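PDB 6UZI: dihydrolipoyl dehydrogenase, which probably catalyses the NAD(+)-dependent oxidation of protein-bound dihydrolipoyl groups to lipoyl groups, using a bound FAD and a redox-active disulfide. Local coordinates for residues T163-E167 and R168-S172; P283-G287 and L288-K292; S386-M389 and R390-G393; E444-A447 and R448-H451. All coordinates share one frame; numbering follows the deposited sequence.

Contact 1: T163-E167 and R168-S172; sequences TLDKE and RVITS. With FAD (flavin-adenine dinucleotide), chain E.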
loop_
_atom_site.group_PDB
_atom_site.type_symbol
_atom_site.label_atom_id
_atom_site.label_comp_id
_atom_site.label_asym_id
_atom_site.label_seq_id
_atom_site.Cartn_x
_atom_site.Cartn_y
_atom_site.Cartn_z
ATOM N N THR A 163 4.870 -14.776 -37.249
ATOM C CA THR A 163 4.251 -16.098 -37.209
ATOM C C THR A 163 4.403 -16.634 -35.788
ATOM O O THR A 163 5.468 -17.126 -35.407
ATOM C CB THR A 163 4.891 -17.046 -38.224
ATOM O OG1 THR A 163 4.695 -16.560 -39.563
ATOM C CG2 THR A 163 4.288 -18.432 -38.096
ATOM N N LEU A 164 3.342 -16.520 -34.999
ATOM C CA LEU A 164 3.373 -17.027 -33.635
ATOM C C LEU A 164 3.315 -18.549 -33.654
ATOM O O LEU A 164 2.516 -19.136 -34.386
ATOM C CB LEU A 164 2.204 -16.461 -32.831
ATOM C CG LEU A 164 2.130 -14.955 -32.605
ATOM C CD1 LEU A 164 0.713 -14.554 -32.242
ATOM C CD2 LEU A 164 3.099 -14.549 -31.507
ATOM N N ASP A 165 4.178 -19.190 -32.864
ATOM C CA ASP A 165 4.257 -20.642 -32.842
ATOM C C ASP A 165 3.978 -21.256 -31.478
ATOM O O ASP A 165 4.093 -22.479 -31.336
ATOM C CB ASP A 165 5.629 -21.114 -33.351
ATOM C CG ASP A 165 6.794 -20.569 -32.529
ATOM O OD1 ASP A 165 7.905 -20.479 -33.089
ATOM O OD2 ASP A 165 6.605 -20.206 -31.347
ATOM N N LYS A 166 3.625 -20.453 -30.473
ATOM C CA LYS A 166 3.323 -20.932 -29.122
ATOM C C LYS A 166 4.494 -21.681 -28.493
ATOM O O LYS A 166 4.304 -22.452 -27.546
ATOM C CB LYS A 166 2.062 -21.809 -29.105
ATOM C CG LYS A 166 0.867 -21.182 -29.825
ATOM C CD LYS A 166 -0.450 -21.429 -29.112
ATOM C CE LYS A 166 -1.566 -20.610 -29.749
ATOM N NZ LYS A 166 -2.795 -20.534 -28.899
ATOM N N GLU A 167 5.709 -21.465 -29.004
ATOM C CA GLU A 167 6.908 -22.073 -28.440
ATOM C C GLU A 167 7.940 -21.002 -28.129
ATOM O O GLU A 167 8.203 -20.702 -26.958
ATOM C CB GLU A 167 7.498 -23.111 -29.389
ATOM C CG GLU A 167 6.967 -24.507 -29.167
ATOM C CD GLU A 167 7.169 -25.405 -30.369
ATOM O OE1 GLU A 167 6.433 -26.405 -30.481
ATOM O OE2 GLU A 167 8.054 -25.108 -31.200
ATOM N N ARG A 168 8.512 -20.397 -29.167
ATOM C CA ARG A 168 9.502 -19.348 -28.982
ATOM C C ARG A 168 9.062 -17.992 -29.510
ATOM O O ARG A 168 9.559 -16.971 -29.023
ATOM C CB ARG A 168 10.823 -19.749 -29.653
ATOM C CG ARG A 168 11.321 -21.117 -29.204
ATOM C CD ARG A 168 12.756 -21.391 -29.622
ATOM N NE ARG A 168 13.634 -21.379 -28.455
ATOM C CZ ARG A 168 13.987 -22.459 -27.765
ATOM N NH1 ARG A 168 14.782 -22.333 -26.708
ATOM N NH2 ARG A 168 13.556 -23.661 -28.132
ATOM N N VAL A 169 8.138 -17.947 -30.469
ATOM C CA VAL A 169 7.534 -16.695 -30.907
ATOM C C VAL A 169 6.119 -16.645 -30.345
ATOM O O VAL A 169 5.181 -17.196 -30.933
ATOM C CB VAL A 169 7.555 -16.569 -32.438
ATOM C CG1 VAL A 169 6.870 -15.288 -32.872
ATOM C CG2 VAL A 169 8.992 -16.576 -32.929
ATOM N N ILE A 170 5.963 -15.992 -29.192
ATOM C CA ILE A 170 4.826 -16.208 -28.313
ATOM C C ILE A 170 4.179 -14.880 -27.939
ATOM O O ILE A 170 4.739 -13.801 -28.141
ATOM C CB ILE A 170 5.237 -16.953 -27.032
ATOM C CG1 ILE A 170 6.295 -16.139 -26.286
ATOM C CG2 ILE A 170 5.773 -18.322 -27.368
ATOM C CD1 ILE A 170 6.788 -16.799 -25.031
ATOM N N THR A 171 2.976 -14.988 -27.368
ATOM C CA THR A 171 2.257 -13.896 -26.730
ATOM C C THR A 171 2.313 -14.086 -25.217
ATOM O O THR A 171 2.903 -15.044 -24.706
ATOM C CB THR A 171 0.800 -13.834 -27.205
ATOM O OG1 THR A 171 0.092 -14.978 -26.719
ATOM C CG2 THR A 171 0.718 -13.826 -28.707
ATOM N N SER A 172 1.650 -13.181 -24.496
ATOM C CA SER A 172 1.637 -13.276 -23.038
ATOM C C SER A 172 1.069 -14.604 -22.563
ATOM O O SER A 172 1.482 -15.113 -21.514
ATOM C CB SER A 172 0.839 -12.121 -22.432
ATOM O OG SER A 172 -0.516 -12.146 -22.852
HETATM P PA FAD E . -12.271 -10.387 -20.926
HETATM O O1A FAD E . -11.591 -10.533 -19.618
HETATM O O2A FAD E . -11.220 -10.064 -21.994
HETATM O O5B FAD E . -12.903 -11.796 -21.332
HETATM C C5B FAD E . -14.224 -11.794 -21.898
HETATM C C4B FAD E . -14.680 -13.225 -22.015
HETATM O O4B FAD E . -15.646 -13.343 -23.074
HETATM C C3B FAD E . -13.586 -14.263 -22.310
HETATM O O3B FAD E . -13.494 -15.159 -21.210
HETATM C C2B FAD E . -14.096 -15.003 -23.561
HETATM O O2B FAD E . -13.861 -16.406 -23.498
HETATM C C1B FAD E . -15.584 -14.666 -23.549
HETATM N N9A FAD E . -16.232 -14.690 -24.851
HETATM C C8A FAD E . -15.873 -13.975 -25.966
HETATM N N7A FAD E . -16.673 -14.142 -26.989
HETATM C C5A FAD E . -17.630 -15.035 -26.520
HETATM C C6A FAD E . -18.761 -15.613 -27.118
HETATM N N6A FAD E . -19.171 -15.337 -28.360
HETATM N N1A FAD E . -19.491 -16.475 -26.376
HETATM C C2A FAD E . -19.106 -16.729 -25.121
HETATM N N3A FAD E . -18.062 -16.237 -24.447
HETATM C C4A FAD E . -17.358 -15.386 -25.206
HETATM N N1 FAD E . -5.878 -5.266 -16.519
HETATM C C2 FAD E . -5.792 -4.639 -15.321
HETATM O O2 FAD E . -6.663 -3.856 -14.946
HETATM N N3 FAD E . -4.716 -4.891 -14.488
HETATM C C4 FAD E . -3.668 -5.755 -14.753
HETATM O O4 FAD E . -2.766 -5.912 -13.932
HETATM C C4X FAD E . -3.769 -6.419 -16.024
HETATM N N5 FAD E . -2.845 -7.278 -16.345
HETATM C C5X FAD E . -2.985 -7.956 -17.547
HETATM C C6 FAD E . -2.038 -8.921 -17.881
HETATM C C7 FAD E . -2.163 -9.678 -19.041
HETATM C C7M FAD E . -1.128 -10.725 -19.356
HETATM C C8 FAD E . -3.262 -9.463 -19.893
HETATM C C8M FAD E . -3.465 -10.308 -21.124
HETATM C C9 FAD E . -4.198 -8.484 -19.574
HETATM C C9A FAD E . -4.073 -7.734 -18.410
HETATM N N10 FAD E . -5.037 -6.781 -18.031
HETATM C C10 FAD E . -4.916 -6.112 -16.843
HETATM C "C1'" FAD E . -6.202 -6.516 -18.882
HETATM C "C2'" FAD E . -7.444 -7.259 -18.409
HETATM O "O2'" FAD E . -7.316 -8.664 -18.635
HETATM C "C3'" FAD E . -8.707 -6.725 -19.087
HETATM O "O3'" FAD E . -8.682 -5.305 -19.097
HETATM C "C4'" FAD E . -9.989 -7.201 -18.406
HETATM O "O4'" FAD E . -9.936 -8.625 -18.304
HETATM C "C5'" FAD E . -11.247 -6.747 -19.115
HETATM O "O5'" FAD E . -12.052 -7.931 -19.257
HETATM P P FAD E . -13.561 -7.970 -19.868
HETATM O O1P FAD E . -14.628 -8.333 -18.902
HETATM O O2P FAD E . -13.927 -6.742 -20.675
HETATM O O3P FAD E . -13.302 -9.165 -20.900
#
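Asp165 turns its carboxylate onto the amides of Glu167, Arg168 and Val169. The bond to Glu167 makes this an Asx turn, and it leads the chain into strand 169-170, an edge strand of the parallel sheet in the Rossmann-type part of the enzyme. Arg168 enters with its backbone: N lies 2.9 Å from Asp165 OD2 and approaches on the syn side, somewhat out of the carboxylate plane. Its guanidinium leads off to a cation-pi contact with Tyr274, and NE is bonded to Asp273 O. Val169 is held at both backbone ends. Its N donates to the same OD2 at 2.9 Å, while its O, met in the carbonyl plane, accepts from Asp165 N at 3.0 Å. One oxygen thus gathers three amides, Glu167 N coming from above the carboxylate plane, and the group is further fixed by a salt bridge from OD1 to Arg251. With CG1 anti to its own N (chi1 178°), Val169 lays that methyl against Thr163 O and 4.1 Å from Leu164 CD2. Ile170 follows, its CG2 resting 3.4 Å from Glu167 O while its backbone bonds to Cys275 and Val277 extend the sheet. Thr171, the N-cap of the next helix, divides its branches: OG1 bonds to Glu174, and CG2 meets Leu164 CD1 at 3.6 Å, the two side chains crossing at about a right angle. Ser172 opens that helix beside the flavin, its OG 3.8 Å from the ring methyl C7M of FAD.

Contact 2: P283-G287 and L288-K292; sequences PYTDG and LGLEK. With FAD (flavin-adenine dinucleotide), chain E.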
loop_
_atom_site.group_PDB
_atom_site.type_symbol
_atom_site.label_atom_id
_atom_site.label_comp_id
_atom_site.label_asym_id
_atom_site.label_seq_id
_atom_site.Cartn_x
_atom_site.Cartn_y
_atom_site.Cartn_z
ATOM N N PRO A 283 -10.118 -5.448 -29.397
ATOM C CA PRO A 283 -11.455 -5.896 -28.976
ATOM C C PRO A 283 -11.861 -7.155 -29.724
ATOM O O PRO A 283 -11.552 -7.322 -30.904
ATOM C CB PRO A 283 -12.360 -4.706 -29.316
ATOM C CG PRO A 283 -11.629 -3.974 -30.382
ATOM C CD PRO A 283 -10.169 -4.125 -30.040
ATOM N N TYR A 284 -12.549 -8.051 -29.022
ATOM C CA TYR A 284 -12.881 -9.367 -29.548
ATOM C C TYR A 284 -14.382 -9.465 -29.780
ATOM O O TYR A 284 -15.169 -9.281 -28.846
ATOM C CB TYR A 284 -12.408 -10.465 -28.594
ATOM C CG TYR A 284 -12.673 -11.864 -29.112
ATOM C CD1 TYR A 284 -13.733 -12.617 -28.632
ATOM C CD2 TYR A 284 -11.869 -12.423 -30.099
ATOM C CE1 TYR A 284 -13.978 -13.886 -29.112
ATOM C CE2 TYR A 284 -12.108 -13.690 -30.581
ATOM C CZ TYR A 284 -13.163 -14.418 -30.084
ATOM O OH TYR A 284 -13.414 -15.685 -30.562
ATOM N N THR A 285 -14.773 -9.732 -31.031
ATOM C CA THR A 285 -16.178 -9.925 -31.371
ATOM C C THR A 285 -16.406 -11.104 -32.318
ATOM O O THR A 285 -17.532 -11.275 -32.803
ATOM C CB THR A 285 -16.771 -8.647 -31.985
ATOM O OG1 THR A 285 -15.872 -8.120 -32.970
ATOM C CG2 THR A 285 -16.999 -7.595 -30.905
ATOM N N ASP A 286 -15.392 -11.929 -32.582
ATOM C CA ASP A 286 -15.529 -13.011 -33.551
ATOM C C ASP A 286 -16.623 -13.975 -33.120
ATOM O O ASP A 286 -16.657 -14.414 -31.966
ATOM C CB ASP A 286 -14.211 -13.775 -33.703
ATOM C CG ASP A 286 -13.137 -12.968 -34.402
ATOM O OD1 ASP A 286 -13.462 -11.889 -34.936
ATOM O OD2 ASP A 286 -11.967 -13.412 -34.410
ATOM N N GLY A 287 -17.520 -14.299 -34.053
ATOM C CA GLY A 287 -18.542 -15.302 -33.825
ATOM C C GLY A 287 -19.707 -14.868 -32.973
ATOM O O GLY A 287 -20.553 -15.706 -32.640
ATOM N N LEU A 288 -19.777 -13.587 -32.608
ATOM C CA LEU A 288 -20.812 -13.056 -31.734
ATOM C C LEU A 288 -22.149 -12.856 -32.439
ATOM O O LEU A 288 -23.160 -12.637 -31.767
ATOM C CB LEU A 288 -20.329 -11.733 -31.127
ATOM C CG LEU A 288 -21.129 -11.126 -29.975
ATOM C CD1 LEU A 288 -21.293 -12.160 -28.879
ATOM C CD2 LEU A 288 -20.417 -9.903 -29.439
ATOM N N GLY A 289 -22.180 -12.932 -33.765
ATOM C CA GLY A 289 -23.412 -12.786 -34.516
ATOM C C GLY A 289 -24.012 -11.403 -34.480
ATOM O O GLY A 289 -25.231 -11.262 -34.617
ATOM N N LEU A 290 -23.171 -10.369 -34.401
ATOM C CA LEU A 290 -23.652 -8.994 -34.292
ATOM C C LEU A 290 -24.499 -8.580 -35.493
ATOM O O LEU A 290 -25.418 -7.764 -35.349
ATOM C CB LEU A 290 -22.461 -8.048 -34.138
ATOM C CG LEU A 290 -21.581 -8.119 -32.885
ATOM C CD1 LEU A 290 -20.422 -7.143 -33.013
ATOM C CD2 LEU A 290 -22.370 -7.817 -31.631
ATOM N N GLU A 291 -24.196 -9.104 -36.681
ATOM C CA GLU A 291 -24.997 -8.773 -37.856
ATOM C C GLU A 291 -26.444 -9.233 -37.702
ATOM O O GLU A 291 -27.360 -8.568 -38.197
ATOM C CB GLU A 291 -24.362 -9.376 -39.119
ATOM C CG GLU A 291 -24.357 -10.919 -39.215
ATOM C CD GLU A 291 -23.205 -11.591 -38.456
ATOM O OE1 GLU A 291 -22.301 -10.878 -37.955
ATOM O OE2 GLU A 291 -23.206 -12.842 -38.368
ATOM N N LYS A 292 -26.670 -10.362 -37.022
ATOM C CA LYS A 292 -28.013 -10.894 -36.816
ATOM C C LYS A 292 -28.820 -10.141 -35.761
ATOM O O LYS A 292 -30.039 -10.321 -35.694
ATOM C CB LYS A 292 -27.930 -12.377 -36.446
ATOM C CG LYS A 292 -27.412 -13.255 -37.578
ATOM C CD LYS A 292 -27.362 -14.720 -37.189
ATOM C CE LYS A 292 -26.806 -15.580 -38.317
ATOM N NZ LYS A 292 -26.772 -17.024 -37.945
HETATM P PA FAD E . -12.271 -10.387 -20.926
HETATM O O1A FAD E . -11.591 -10.533 -19.618
HETATM O O2A FAD E . -11.220 -10.064 -21.994
HETATM O O5B FAD E . -12.903 -11.796 -21.332
HETATM C C5B FAD E . -14.224 -11.794 -21.898
HETATM C C4B FAD E . -14.680 -13.225 -22.015
HETATM O O4B FAD E . -15.646 -13.343 -23.074
HETATM C C3B FAD E . -13.586 -14.263 -22.310
HETATM O O3B FAD E . -13.494 -15.159 -21.210
HETATM C C2B FAD E . -14.096 -15.003 -23.561
HETATM O O2B FAD E . -13.861 -16.406 -23.498
HETATM C C1B FAD E . -15.584 -14.666 -23.549
HETATM N N9A FAD E . -16.232 -14.690 -24.851
HETATM C C8A FAD E . -15.873 -13.975 -25.966
HETATM N N7A FAD E . -16.673 -14.142 -26.989
HETATM C C5A FAD E . -17.630 -15.035 -26.520
HETATM C C6A FAD E . -18.761 -15.613 -27.118
HETATM N N6A FAD E . -19.171 -15.337 -28.360
HETATM N N1A FAD E . -19.491 -16.475 -26.376
HETATM C C2A FAD E . -19.106 -16.729 -25.121
HETATM N N3A FAD E . -18.062 -16.237 -24.447
HETATM C C4A FAD E . -17.358 -15.386 -25.206
HETATM N N1 FAD E . -5.878 -5.266 -16.519
HETATM C C2 FAD E . -5.792 -4.639 -15.321
HETATM O O2 FAD E . -6.663 -3.856 -14.946
HETATM N N3 FAD E . -4.716 -4.891 -14.488
HETATM C C4 FAD E . -3.668 -5.755 -14.753
HETATM O O4 FAD E . -2.766 -5.912 -13.932
HETATM C C4X FAD E . -3.769 -6.419 -16.024
HETATM N N5 FAD E . -2.845 -7.278 -16.345
HETATM C C5X FAD E . -2.985 -7.956 -17.547
HETATM C C6 FAD E . -2.038 -8.921 -17.881
HETATM C C7 FAD E . -2.163 -9.678 -19.041
HETATM C C7M FAD E . -1.128 -10.725 -19.356
HETATM C C8 FAD E . -3.262 -9.463 -19.893
HETATM C C8M FAD E . -3.465 -10.308 -21.124
HETATM C C9 FAD E . -4.198 -8.484 -19.574
HETATM C C9A FAD E . -4.073 -7.734 -18.410
HETATM N N10 FAD E . -5.037 -6.781 -18.031
HETATM C C10 FAD E . -4.916 -6.112 -16.843
HETATM C "C1'" FAD E . -6.202 -6.516 -18.882
HETATM C "C2'" FAD E . -7.444 -7.259 -18.409
HETATM O "O2'" FAD E . -7.316 -8.664 -18.635
HETATM C "C3'" FAD E . -8.707 -6.725 -19.087
HETATM O "O3'" FAD E . -8.682 -5.305 -19.097
HETATM C "C4'" FAD E . -9.989 -7.201 -18.406
HETATM O "O4'" FAD E . -9.936 -8.625 -18.304
HETATM C "C5'" FAD E . -11.247 -6.747 -19.115
HETATM O "O5'" FAD E . -12.052 -7.931 -19.257
HETATM P P FAD E . -13.561 -7.970 -19.868
HETATM O O1P FAD E . -14.628 -8.333 -18.902
HETATM O O2P FAD E . -13.927 -6.742 -20.675
HETATM O O3P FAD E . -13.302 -9.165 -20.900
#
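Leu288 folds back over Thr285 in a type II beta turn that runs from Thr285 to Leu288, between strand 281-283 and the weakly bonded helix beginning near Leu290. The turn closes where Leu288 N donates to Thr285 O at 3.2 Å, the donor standing well above the carbonyl plane. Gly287, at the third position, has the positive phi (77°) usual for a type II turn, which favours glycine.

The Leu288 side chain then shows how one residue can serve turn and cofactor together. Its CB sits 3.3 Å from Thr285 O, beside the closing bond. From there CG goes anti to the backbone N (chi1 -168°), and the two branches part. CD2 comes within 4.4 Å of Thr285 CG2, while CD1 reaches toward the adenine, 3.9 Å from N6A of FAD. Ile150 and Thr152 also touch this buried side chain. Thr285 also looks onward to the helix: its CG2 meets Leu290 CD1 at 4.0 Å, the side chains crossing at about a right angle, and Lys292 N donates to Gly289 O across the first residues of the weakly bonded helix.

The adenine has a second neighbour in Tyr284, whose carbonyl is bonded to Thr152 OG1. One face of the tyrosine ring has Asp286 N above its centre, and Lys155 makes a cation-pi contact with it. In the plane of the ring, at its edge, CE1 approaches FAD N7A to 3.4 Å.

Contact 3: S386-M389 and R390-G393; sequences SFPM and RALG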
loop_
_atom_site.group_PDB
_atom_site.type_symbol
_atom_site.label_atom_id
_atom_site.label_comp_id
_atom_site.label_asym_id
_atom_site.label_seq_id
_atom_site.Cartn_x
_atom_site.Cartn_y
_atom_site.Cartn_z
ATOM N N SER A 386 6.425 17.635 -6.296
ATOM C CA SER A 386 7.189 16.421 -6.566
ATOM C C SER A 386 8.081 16.101 -5.375
ATOM O O SER A 386 8.902 16.933 -4.977
ATOM C CB SER A 386 8.012 16.604 -7.838
ATOM O OG SER A 386 8.552 15.376 -8.283
ATOM N N PHE A 387 7.926 14.907 -4.804
ATOM C CA PHE A 387 8.763 14.464 -3.694
ATOM C C PHE A 387 9.384 13.107 -4.003
ATOM O O PHE A 387 8.693 12.206 -4.486
ATOM C CB PHE A 387 7.956 14.377 -2.397
ATOM C CG PHE A 387 8.784 14.064 -1.189
ATOM C CD1 PHE A 387 9.472 15.071 -0.521
ATOM C CD2 PHE A 387 8.870 12.769 -0.713
ATOM C CE1 PHE A 387 10.235 14.792 0.597
ATOM C CE2 PHE A 387 9.631 12.482 0.406
ATOM C CZ PHE A 387 10.316 13.501 1.062
ATOM N N PRO A 388 10.674 12.924 -3.725
ATOM C CA PRO A 388 11.338 11.660 -4.076
ATOM C C PRO A 388 11.150 10.559 -3.035
ATOM O O PRO A 388 11.146 10.804 -1.827
ATOM C CB PRO A 388 12.811 12.069 -4.182
ATOM C CG PRO A 388 12.942 13.199 -3.193
ATOM C CD PRO A 388 11.623 13.938 -3.223
ATOM N N MET A 389 11.026 9.319 -3.527
ATOM C CA MET A 389 10.794 8.182 -2.637
ATOM C C MET A 389 12.008 7.872 -1.773
ATOM O O MET A 389 11.856 7.361 -0.657
ATOM C CB MET A 389 10.411 6.940 -3.442
ATOM C CG MET A 389 9.082 7.026 -4.167
ATOM S SD MET A 389 7.689 7.155 -3.042
ATOM C CE MET A 389 7.730 5.553 -2.250
ATOM N N ARG A 390 13.214 8.138 -2.278
ATOM C CA ARG A 390 14.429 7.830 -1.531
ATOM C C ARG A 390 14.554 8.653 -0.257
ATOM O O ARG A 390 15.338 8.287 0.626
ATOM C CB ARG A 390 15.649 8.023 -2.437
ATOM C CG ARG A 390 15.767 9.425 -3.029
ATOM C CD ARG A 390 16.885 9.511 -4.063
ATOM N NE ARG A 390 16.574 10.474 -5.125
ATOM C CZ ARG A 390 16.951 11.751 -5.130
ATOM N NH1 ARG A 390 17.669 12.248 -4.129
ATOM N NH2 ARG A 390 16.611 12.536 -6.147
ATOM N N ALA A 391 13.807 9.750 -0.137
ATOM C CA ALA A 391 13.897 10.591 1.051
ATOM C C ALA A 391 13.019 10.108 2.197
ATOM O O ALA A 391 13.143 10.640 3.306
ATOM C CB ALA A 391 13.530 12.036 0.708
ATOM N N LEU A 392 12.163 9.110 1.960
ATOM C CA LEU A 392 11.290 8.568 2.996
ATOM C C LEU A 392 12.061 7.637 3.918
ATOM O O LEU A 392 12.834 6.790 3.464
ATOM C CB LEU A 392 10.129 7.794 2.372
ATOM C CG LEU A 392 9.091 8.564 1.564
ATOM C CD1 LEU A 392 8.053 7.608 0.987
ATOM C CD2 LEU A 392 8.425 9.607 2.439
ATOM N N GLY A 393 11.838 7.796 5.226
ATOM C CA GLY A 393 12.431 6.880 6.184
ATOM C C GLY A 393 11.975 5.452 5.980
ATOM O O GLY A 393 12.743 4.513 6.199
#
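Phe387 and Leu392 form the close-set side of this turn. The ring CE2 lies 3.7 Å from Leu392 CD2, and CZ lies 3.5 Å from Ala391 CB, both methyl groups approaching the ring obliquely. One ring face carries Pro388 CD, offset toward the rim. On the other branch of Leu392, CD1 meets the methyl CE of Met389 at 3.8 Å; Met389 is bent at both chi2 (-65°) and chi3 (-67°), which curls its end back to the leucine. Ala459 of helix 458-469 touches Phe387, Met389 and Leu392 alike, so this side is buried against a helix.

What brings these residues together is a short 3-10 turn, linking the edge strand 382-388 of the dimerisation-domain sheet to helix 393-398, for which Leu392 is the N-cap. Its i to i+3 bonds run from Leu392 N to Met389 O, 3.2 Å, and, more weakly, from Ala391 N to Pro388 O, 3.3 Å. Met389 O also accepts from Ser395 OG. The side chain of Leu392 comes, at its nearest atoms, about 7 Å from the bound zinc ion.

The solvent side is looser. Pro388 CG stands 4.1 Å from Ala391 CB, and the exposed Arg390 lies across the proline with CG likewise 4.1 Å from Pro388 CB. That same CB sits under one guanidinium face, off toward its rim, an apolar footing for a charged group whose chain bends at chi3.

Contact 4: E444-A447 and R448-H451; sequences EDIA and RISH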
loop_
_atom_site.group_PDB
_atom_site.type_symbol
_atom_site.label_atom_id
_atom_site.label_comp_id
_atom_site.label_asym_id
_atom_site.label_seq_id
_atom_site.Cartn_x
_atom_site.Cartn_y
_atom_site.Cartn_z
ATOM N N GLU A 444 -3.513 21.676 -0.874
ATOM C CA GLU A 444 -3.494 22.068 0.525
ATOM C C GLU A 444 -4.304 21.099 1.380
ATOM O O GLU A 444 -3.914 20.783 2.511
ATOM C CB GLU A 444 -4.032 23.490 0.660
ATOM C CG GLU A 444 -4.048 24.023 2.074
ATOM C CD GLU A 444 -4.508 25.450 2.110
ATOM O OE1 GLU A 444 -4.870 25.969 1.031
ATOM O OE2 GLU A 444 -4.509 26.049 3.202
ATOM N N ASP A 445 -5.444 20.628 0.864
ATOM C CA ASP A 445 -6.259 19.678 1.616
ATOM C C ASP A 445 -5.448 18.449 1.994
ATOM O O ASP A 445 -5.392 18.060 3.167
ATOM C CB ASP A 445 -7.487 19.264 0.805
ATOM C CG ASP A 445 -8.547 20.344 0.745
ATOM O OD1 ASP A 445 -8.525 21.263 1.596
ATOM O OD2 ASP A 445 -9.414 20.262 -0.151
ATOM N N ILE A 446 -4.803 17.831 1.005
ATOM C CA ILE A 446 -4.017 16.628 1.252
ATOM C C ILE A 446 -2.807 16.942 2.118
ATOM O O ILE A 446 -2.404 16.135 2.963
ATOM C CB ILE A 446 -3.618 15.990 -0.093
ATOM C CG1 ILE A 446 -4.880 15.603 -0.860
ATOM C CG2 ILE A 446 -2.711 14.780 0.110
ATOM C CD1 ILE A 446 -5.822 14.717 -0.064
ATOM N N ALA A 447 -2.220 18.125 1.937
ATOM C CA ALA A 447 -1.031 18.491 2.696
ATOM C C ALA A 447 -1.295 18.599 4.194
ATOM O O ALA A 447 -0.371 18.402 4.989
ATOM C CB ALA A 447 -0.488 19.819 2.177
ATOM N N ARG A 448 -2.540 18.840 4.598
ATOM C CA ARG A 448 -2.877 19.055 5.997
ATOM C C ARG A 448 -3.452 17.821 6.671
ATOM O O ARG A 448 -3.724 17.860 7.876
ATOM C CB ARG A 448 -3.857 20.221 6.122
ATOM C CG ARG A 448 -3.200 21.562 5.872
ATOM C CD ARG A 448 -4.184 22.707 5.978
ATOM N NE ARG A 448 -3.527 23.983 5.710
ATOM C CZ ARG A 448 -2.747 24.621 6.578
ATOM N NH1 ARG A 448 -2.530 24.113 7.787
ATOM N NH2 ARG A 448 -2.188 25.774 6.236
ATOM N N ILE A 449 -3.660 16.746 5.927
ATOM C CA ILE A 449 -4.225 15.513 6.457
ATOM C C ILE A 449 -3.115 14.661 7.051
ATOM O O ILE A 449 -2.017 14.572 6.494
ATOM C CB ILE A 449 -4.990 14.764 5.351
ATOM C CG1 ILE A 449 -6.341 15.436 5.101
ATOM C CG2 ILE A 449 -5.129 13.287 5.670
ATOM C CD1 ILE A 449 -7.159 14.749 4.055
ATOM N N SER A 450 -3.401 14.025 8.186
ATOM C CA SER A 450 -2.430 13.142 8.819
ATOM C C SER A 450 -2.127 11.936 7.946
ATOM O O SER A 450 -3.038 11.239 7.494
ATOM C CB SER A 450 -2.937 12.660 10.172
ATOM O OG SER A 450 -1.937 11.890 10.812
ATOM N N HIS A 451 -0.839 11.696 7.712
ATOM C CA HIS A 451 -0.353 10.500 7.038
ATOM C C HIS A 451 0.512 9.718 8.015
ATOM O O HIS A 451 1.448 10.271 8.598
ATOM C CB HIS A 451 0.465 10.836 5.784
ATOM C CG HIS A 451 -0.340 11.402 4.656
ATOM N ND1 HIS A 451 -1.007 12.605 4.742
ATOM C CD2 HIS A 451 -0.578 10.930 3.408
ATOM C CE1 HIS A 451 -1.617 12.852 3.595
ATOM N NE2 HIS A 451 -1.371 11.852 2.769
#
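This is a helix-end contact in the dimerisation domain, where Glu444 and Arg448 meet at the close of helix 443-447 and the chain turns off toward His453, the probable proton acceptor, facing the second subunit. The helical bonding shifts as it ends. Arg448 N donates to Asp445 O at 3.3 Å and only weakly to Glu444 O, and Ile449 N follows to Ile446 O, also 3.3 Å. Glu444 and Arg448 lie side by side with extended chains, joined by a weak salt bridge of 3.4 Å from NE to OE2, their carboxylate and guanidinium planes 49° apart. Arg448 NH1 bridges to Glu341 of the second subunit. Farther on, Ile446 CD1 packs against Ile449 CD1, and His451 sets its CE1 edge 3.4 Å from Ile446 O. The imidazole is fixed at both nitrogens: ND1 donates to Ile449 O at 2.8 Å, and NE2 is bonded to Glu432 OE2. Lys461 binds the carbonyls of Ala447 and Ile449. Two carboxylates, one from each subunit, would thus share the charge of Arg448, so the helix end is probably tied electrostatically into the dimer interface.

How the contacts relate
All four contacts are local turns at the ends of helices or strands, and all are partly buried, contact 4 having no fully exposed residue among those that touch. Contacts 1 and 2 lie in the nucleotide-binding part, their centres about 25 Å apart, and touch opposite ends of FAD: the flavin methyls in one, the adenine in the other. Contacts 3 and 4, with centres about 17 Å apart, belong to the dimerisation domain and both pack on helix 458-469, near the zinc ion. A carboxylate gathering amides organises contact 1, and a glycine-bearing turn with apolar methyls contact 2; contact 3 is mostly hydrocarbon, whereas contact 4 adds a weak salt bridge and a charge link across the subunit interface to backbone bonds and apolar packing.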